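Local coordinates for protein endonuclease and methylase LlaGI (Lactococcus lactis, PDB 5FFJ) that probably recognises a specific DNA sequence, methylates it, and couples DNA cleavage to ATP-driven, helicase-like motion along the DNA, at residues F1237-G1242 / K1268-Y1273; H1245-R1250 / E1394-L1399. All blocks are in the same frame, centred on the assembly; numbering follows the deposited sequence.

Contact 1. Residues F1237-G1242 / K1268-Y1273; sequences FYYVYG and KNKDKY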
loop_
_atom_site.group_PDB
_atom_site.type_symbol
_atom_site.label_atom_id
_atom_site.label_comp_id
_atom_site.label_asym_id
_atom_site.label_seq_id
_atom_site.Cartn_x
_atom_site.Cartn_y
_atom_site.Cartn_z
ATOM N N PHE A 1237 -47.273 -2.945 -11.658
ATOM C CA PHE A 1237 -45.902 -2.455 -11.754
ATOM C C PHE A 1237 -45.717 -1.167 -10.959
ATOM O O PHE A 1237 -44.812 -1.064 -10.131
ATOM C CB PHE A 1237 -45.528 -2.226 -13.220
ATOM C CG PHE A 1237 -44.085 -1.871 -13.433
ATOM C CD1 PHE A 1237 -43.113 -2.856 -13.439
ATOM C CD2 PHE A 1237 -43.701 -0.556 -13.638
ATOM C CE1 PHE A 1237 -41.785 -2.536 -13.640
ATOM C CE2 PHE A 1237 -42.374 -0.231 -13.840
ATOM C CZ PHE A 1237 -41.415 -1.222 -13.845
ATOM N N TYR A 1238 -46.578 -0.187 -11.210
ATOM C CA TYR A 1238 -46.472 1.098 -10.533
ATOM C C TYR A 1238 -46.923 1.006 -9.077
ATOM O O TYR A 1238 -46.500 1.809 -8.245
ATOM C CB TYR A 1238 -47.280 2.163 -11.277
ATOM C CG TYR A 1238 -46.735 2.453 -12.657
ATOM C CD1 TYR A 1238 -45.445 2.939 -12.821
ATOM C CD2 TYR A 1238 -47.503 2.239 -13.792
ATOM C CE1 TYR A 1238 -44.935 3.201 -14.076
ATOM C CE2 TYR A 1238 -47.000 2.499 -15.053
ATOM C CZ TYR A 1238 -45.716 2.980 -15.188
ATOM O OH TYR A 1238 -45.207 3.243 -16.439
ATOM N N TYR A 1239 -47.768 0.027 -8.764
ATOM C CA TYR A 1239 -48.151 -0.208 -7.377
ATOM C C TYR A 1239 -46.933 -0.567 -6.539
ATOM O O TYR A 1239 -46.767 -0.066 -5.429
ATOM C CB TYR A 1239 -49.184 -1.323 -7.257
ATOM C CG TYR A 1239 -49.350 -1.788 -5.831
ATOM C CD1 TYR A 1239 -49.849 -0.932 -4.859
ATOM C CD2 TYR A 1239 -48.991 -3.074 -5.451
ATOM C CE1 TYR A 1239 -49.991 -1.343 -3.551
ATOM C CE2 TYR A 1239 -49.134 -3.496 -4.143
ATOM C CZ TYR A 1239 -49.638 -2.626 -3.197
ATOM O OH TYR A 1239 -49.787 -3.036 -1.893
ATOM N N VAL A 1240 -46.098 -1.452 -7.072
ATOM C CA VAL A 1240 -44.863 -1.829 -6.403
ATOM C C VAL A 1240 -44.015 -0.586 -6.171
ATOM O O VAL A 1240 -43.525 -0.357 -5.067
ATOM C CB VAL A 1240 -44.062 -2.858 -7.225
ATOM C CG1 VAL A 1240 -42.700 -3.117 -6.591
ATOM C CG2 VAL A 1240 -44.843 -4.155 -7.353
ATOM N N TYR A 1241 -43.861 0.218 -7.218
ATOM C CA TYR A 1241 -43.034 1.416 -7.147
ATOM C C TYR A 1241 -43.582 2.396 -6.116
ATOM O O TYR A 1241 -42.823 3.093 -5.444
ATOM C CB TYR A 1241 -42.944 2.091 -8.517
ATOM C CG TYR A 1241 -41.758 3.019 -8.656
ATOM C CD1 TYR A 1241 -40.470 2.569 -8.399
ATOM C CD2 TYR A 1241 -41.921 4.338 -9.057
ATOM C CE1 TYR A 1241 -39.383 3.405 -8.525
ATOM C CE2 TYR A 1241 -40.834 5.184 -9.188
ATOM C CZ TYR A 1241 -39.570 4.711 -8.924
ATOM O OH TYR A 1241 -38.494 5.553 -9.054
ATOM N N GLY A 1242 -44.904 2.444 -5.995
ATOM C CA GLY A 1242 -45.541 3.275 -4.993
ATOM C C GLY A 1242 -45.211 2.802 -3.589
ATOM O O GLY A 1242 -44.834 3.598 -2.730
ATOM N N LYS A 1268 -54.355 -1.167 2.181
ATOM C CA LYS A 1268 -55.761 -0.795 2.329
ATOM C C LYS A 1268 -56.267 0.190 1.267
ATOM O O LYS A 1268 -57.435 0.138 0.876
ATOM C CB LYS A 1268 -55.988 -0.211 3.732
ATOM C CG LYS A 1268 -57.324 -0.610 4.362
ATOM C CD LYS A 1268 -57.204 -0.956 5.843
ATOM C CE LYS A 1268 -57.316 0.277 6.719
ATOM N NZ LYS A 1268 -57.126 -0.054 8.157
ATOM N N ASN A 1269 -55.389 1.081 0.811
ATOM C CA ASN A 1269 -55.742 2.098 -0.178
ATOM C C ASN A 1269 -54.867 1.941 -1.422
ATOM O O ASN A 1269 -54.169 2.865 -1.850
ATOM C CB ASN A 1269 -55.601 3.497 0.434
ATOM C CG ASN A 1269 -56.913 4.023 0.990
ATOM O OD1 ASN A 1269 -57.919 4.088 0.283
ATOM N ND2 ASN A 1269 -56.908 4.390 2.265
ATOM N N LYS A 1270 -54.924 0.744 -1.996
ATOM C CA LYS A 1270 -54.021 0.333 -3.065
ATOM C C LYS A 1270 -54.017 1.266 -4.278
ATOM O O LYS A 1270 -52.955 1.674 -4.746
ATOM C CB LYS A 1270 -54.370 -1.085 -3.520
ATOM C CG LYS A 1270 -53.278 -1.705 -4.363
ATOM C CD LYS A 1270 -53.582 -3.124 -4.793
ATOM C CE LYS A 1270 -53.935 -3.200 -6.265
ATOM N NZ LYS A 1270 -54.031 -4.612 -6.725
ATOM N N ASP A 1271 -55.200 1.600 -4.783
ATOM C CA ASP A 1271 -55.317 2.394 -6.007
ATOM C C ASP A 1271 -54.660 3.766 -5.869
ATOM O O ASP A 1271 -54.349 4.417 -6.866
ATOM C CB ASP A 1271 -56.788 2.557 -6.398
ATOM C CG ASP A 1271 -57.321 1.366 -7.176
ATOM O OD1 ASP A 1271 -57.009 1.257 -8.382
ATOM O OD2 ASP A 1271 -58.056 0.545 -6.586
ATOM N N LYS A 1272 -54.449 4.197 -4.630
ATOM C CA LYS A 1272 -53.730 5.436 -4.362
ATOM C C LYS A 1272 -52.228 5.226 -4.546
ATOM O O LYS A 1272 -51.522 6.118 -5.016
ATOM C CB LYS A 1272 -54.027 5.938 -2.947
ATOM N N TYR A 1273 -51.747 4.043 -4.170
ATOM C CA TYR A 1273 -50.341 3.696 -4.363
ATOM C C TYR A 1273 -49.997 3.653 -5.847
ATOM O O TYR A 1273 -48.888 4.006 -6.247
ATOM C CB TYR A 1273 -50.016 2.351 -3.708
ATOM C CG TYR A 1273 -49.999 2.407 -2.200
ATOM C CD1 TYR A 1273 -48.818 2.642 -1.510
ATOM C CD2 TYR A 1273 -51.164 2.238 -1.464
ATOM C CE1 TYR A 1273 -48.798 2.700 -0.129
ATOM C CE2 TYR A 1273 -51.152 2.298 -0.082
ATOM C CZ TYR A 1273 -49.966 2.527 0.578
ATOM O OH TYR A 1273 -49.956 2.589 1.952
#
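Two tyrosines, a lysine and a glycine carry this junction of two helices, and the Tyr1239 ring lies at its middle. The edge of Tyr1239 is turned toward the face of Tyr1273 in an offset T-shaped pair, with ring planes at 82° and centroids 6.0 Å apart. At that separation the tighter touch is at the root of the second tyrosine, where Tyr1239 CD1 meets Tyr1273 CB at 3.5 Å, near the plane of the Tyr1239 ring. The two side chains run alongside each other in the same direction. Tyr1239 reaches over with CG anti to its backbone N (chi1 167°), whereas Tyr1273 has CG anti to its carbonyl carbon.

Aliphatic contact covers one face of Tyr1239. The Lys1270 side chain crosses that of Tyr1239 at about a right angle, and its CG makes a CH-pi contact 3.8 Å from the ring centroid, with CD following over the ring centre. The ammonium NZ lies farther out, so any cation-pi attraction is weak at best; Glu1236 offers it a long, weak ion pair.

The backbone comes close at Gly1242, whose CA is 3.6 Å from Tyr1273 O. A CB there would collide with that carbonyl. The phenol OH of Tyr1239 bonds to Pro1265 O, fixing the far end of the ring. An alanine at Tyr1239 would probably loosen the junction, since Lys1270 CG and Tyr1273 CB would lose their aromatic partner and Pro1265 O its phenol.

The contact joins helix 1234-1243 to the first turn of helix 1270-1285 within the specificity domain. Tyr1238 packs farther along the latter helix on Arg1278 and Ser1281, while Phe1237 and Tyr1241 reach strands 1180-1184 and 1194-1197.

Contact 2. Residues H1245-R1250 / E1394-L1399; sequences HSSAYR and ELIEEL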
loop_
_atom_site.group_PDB
_atom_site.type_symbol
_atom_site.label_atom_id
_atom_site.label_comp_id
_atom_site.label_asym_id
_atom_site.label_seq_id
_atom_site.Cartn_x
_atom_site.Cartn_y
_atom_site.Cartn_z
ATOM N N HIS A 1245 -41.820 3.410 -1.900
ATOM C CA HIS A 1245 -41.575 4.785 -1.473
ATOM C C HIS A 1245 -42.244 5.108 -0.136
ATOM O O HIS A 1245 -41.973 6.151 0.464
ATOM C CB HIS A 1245 -42.060 5.767 -2.540
ATOM C CG HIS A 1245 -41.081 5.987 -3.650
ATOM N ND1 HIS A 1245 -41.108 5.265 -4.824
ATOM C CD2 HIS A 1245 -40.041 6.848 -3.764
ATOM C CE1 HIS A 1245 -40.132 5.674 -5.614
ATOM N NE2 HIS A 1245 -39.469 6.633 -4.994
ATOM N N SER A 1246 -43.115 4.217 0.328
ATOM C CA SER A 1246 -43.798 4.409 1.606
ATOM C C SER A 1246 -42.805 4.523 2.758
ATOM O O SER A 1246 -41.980 3.635 2.965
ATOM C CB SER A 1246 -44.767 3.257 1.871
ATOM O OG SER A 1246 -45.239 3.284 3.207
ATOM N N SER A 1247 -42.890 5.619 3.503
ATOM C CA SER A 1247 -41.978 5.860 4.615
ATOM C C SER A 1247 -42.152 4.821 5.717
ATOM O O SER A 1247 -41.171 4.329 6.275
ATOM C CB SER A 1247 -42.194 7.263 5.187
ATOM O OG SER A 1247 -41.969 8.255 4.201
ATOM N N ALA A 1248 -43.403 4.494 6.031
ATOM C CA ALA A 1248 -43.702 3.523 7.077
ATOM C C ALA A 1248 -43.157 2.149 6.706
ATOM O O ALA A 1248 -42.566 1.454 7.537
ATOM C CB ALA A 1248 -45.199 3.448 7.317
ATOM N N TYR A 1249 -43.366 1.765 5.453
ATOM C CA TYR A 1249 -42.855 0.503 4.939
ATOM C C TYR A 1249 -41.339 0.436 5.098
ATOM O O TYR A 1249 -40.806 -0.523 5.658
ATOM C CB TYR A 1249 -43.247 0.331 3.468
ATOM C CG TYR A 1249 -42.722 -0.938 2.835
ATOM C CD1 TYR A 1249 -43.404 -2.140 2.972
ATOM C CD2 TYR A 1249 -41.548 -0.933 2.097
ATOM C CE1 TYR A 1249 -42.928 -3.302 2.394
ATOM C CE2 TYR A 1249 -41.065 -2.090 1.516
ATOM C CZ TYR A 1249 -41.758 -3.270 1.668
ATOM O OH TYR A 1249 -41.280 -4.425 1.091
ATOM N N ARG A 1250 -40.654 1.468 4.616
ATOM C CA ARG A 1250 -39.198 1.521 4.671
ATOM C C ARG A 1250 -38.675 1.487 6.106
ATOM O O ARG A 1250 -37.675 0.828 6.391
ATOM C CB ARG A 1250 -38.685 2.779 3.964
ATOM C CG ARG A 1250 -38.829 2.745 2.450
ATOM C CD ARG A 1250 -38.121 3.920 1.793
ATOM N NE ARG A 1250 -38.222 3.873 0.336
ATOM C CZ ARG A 1250 -37.651 4.747 -0.486
ATOM N NH1 ARG A 1250 -36.926 5.748 -0.003
ATOM N NH2 ARG A 1250 -37.802 4.619 -1.798
ATOM N N GLU A 1394 -42.967 15.500 -1.693
ATOM C CA GLU A 1394 -44.389 15.823 -1.643
ATOM C C GLU A 1394 -45.204 14.569 -1.926
ATOM O O GLU A 1394 -46.122 14.232 -1.179
ATOM C CB GLU A 1394 -44.738 16.926 -2.648
ATOM C CG GLU A 1394 -44.244 18.311 -2.255
ATOM C CD GLU A 1394 -44.556 19.365 -3.303
ATOM O OE1 GLU A 1394 -45.073 19.001 -4.379
ATOM O OE2 GLU A 1394 -44.285 20.560 -3.048
ATOM N N LEU A 1395 -44.843 13.873 -2.998
ATOM C CA LEU A 1395 -45.535 12.654 -3.394
ATOM C C LEU A 1395 -45.427 11.558 -2.329
ATOM O O LEU A 1395 -46.377 10.807 -2.110
ATOM C CB LEU A 1395 -44.982 12.150 -4.727
ATOM C CG LEU A 1395 -45.421 12.930 -5.971
ATOM C CD1 LEU A 1395 -44.585 12.538 -7.182
ATOM C CD2 LEU A 1395 -46.899 12.712 -6.263
ATOM N N ILE A 1396 -44.275 11.470 -1.670
ATOM C CA ILE A 1396 -44.077 10.483 -0.607
ATOM C C ILE A 1396 -44.943 10.813 0.612
ATOM O O ILE A 1396 -45.216 9.948 1.445
ATOM C CB ILE A 1396 -42.586 10.397 -0.195
ATOM C CG1 ILE A 1396 -41.778 9.724 -1.304
ATOM C CG2 ILE A 1396 -42.413 9.603 1.104
ATOM C CD1 ILE A 1396 -40.275 9.706 -1.069
ATOM N N GLU A 1397 -45.384 12.062 0.710
ATOM C CA GLU A 1397 -46.238 12.477 1.816
ATOM C C GLU A 1397 -47.720 12.338 1.466
ATOM O O GLU A 1397 -48.582 12.418 2.344
ATOM C CB GLU A 1397 -45.917 13.917 2.216
ATOM C CG GLU A 1397 -44.510 14.079 2.806
ATOM C CD GLU A 1397 -44.484 14.606 4.239
ATOM O OE1 GLU A 1397 -45.558 14.817 4.848
ATOM O OE2 GLU A 1397 -43.367 14.810 4.760
ATOM N N GLU A 1398 -48.013 12.119 0.188
ATOM C CA GLU A 1398 -49.395 11.962 -0.257
ATOM C C GLU A 1398 -49.900 10.525 -0.144
ATOM O O GLU A 1398 -51.094 10.309 0.054
ATOM C CB GLU A 1398 -49.554 12.421 -1.706
ATOM C CG GLU A 1398 -49.395 13.909 -1.912
ATOM C CD GLU A 1398 -49.567 14.308 -3.362
ATOM O OE1 GLU A 1398 -50.328 13.619 -4.078
ATOM O OE2 GLU A 1398 -48.941 15.301 -3.787
ATOM N N LEU A 1399 -49.009 9.544 -0.274
ATOM C CA LEU A 1399 -49.466 8.158 -0.374
ATOM C C LEU A 1399 -49.945 7.687 1.001
ATOM O O LEU A 1399 -49.378 8.068 2.022
ATOM C CB LEU A 1399 -48.373 7.234 -0.963
ATOM C CG LEU A 1399 -47.149 6.716 -0.197
ATOM C CD1 LEU A 1399 -46.707 5.352 -0.744
ATOM C CD2 LEU A 1399 -46.015 7.716 -0.268
#
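Ile1396 lays its two branches along the turn at His1245 to Ser1247, meeting ring, carbonyl and hydroxyl in succession. Its longer branch, with CG1 anti to the carbonyl carbon, ends in CD1 at the rim of the imidazole, near the ring plane and 3.9 Å from His1245 CD2. The shorter branch meets two oxygens: Ile1396 CG2 sits 3.5 Å from His1245 O and 3.4 Å from Ser1247 OG. The histidine and isoleucine side chains cross at about a right angle, and the methyl meets the imidazole at its edge.

His1245 is held by its ring nitrogen ND1, which hydrogen-bonds to Tyr1241 O, and by an edge-to-face pairing with the Tyr1241 ring. Over one face of the imidazole lies Arg1250 NH2, 3.7 Å above the plane and toward the rim, while Arg1250 NE hydrogen-bonds to Leu1244 O; so close a guanidinium would probably disfavour a protonated histidine.

Leu1399 adds the second apolar touch. Its CG occupies the crowded position between backbone N and carbonyl carbon (chi1 77°), and CD1 rests 3.9 Å from both CA and CB of Ser1246. The serine's hydroxyl is engaged within its own segment: OG, anti to the backbone N, accepts from Tyr1249 N at 3.3 Å in a nearly straight bond (167°).

Ser1246 stands at the N-cap of helix 1247-1252, and this is its capping bond. The arrangement is a capped helix start packed, through van der Waals contacts, against the end of the long helix 1377-1398 and the residue that follows it.

In the fold
Contacts 1 and 2 lie 11 Å apart between centres, some 50 and 45 Å from the centre of the chain. Their segments alternate in sequence: 1237-1242, 1245-1250, 1268-1273, then 1394-1399. Helix 1234-1243 packs on helix 1270-1285, while the start of helix 1247-1252 and the residues before it meet the end of helix 1377-1398. The contacts merge at Leu1399, whose CD1 approaches Gly1242 O at 3.2 Å and Tyr1273 CE1 at 3.4 Å. Together they tie the end of the last helix into the helical part of the C-terminal specificity domain. Both stay about 17 Å, nearest atom, from the bound DNA, so neither touches it in this complex; both are packing within the domain.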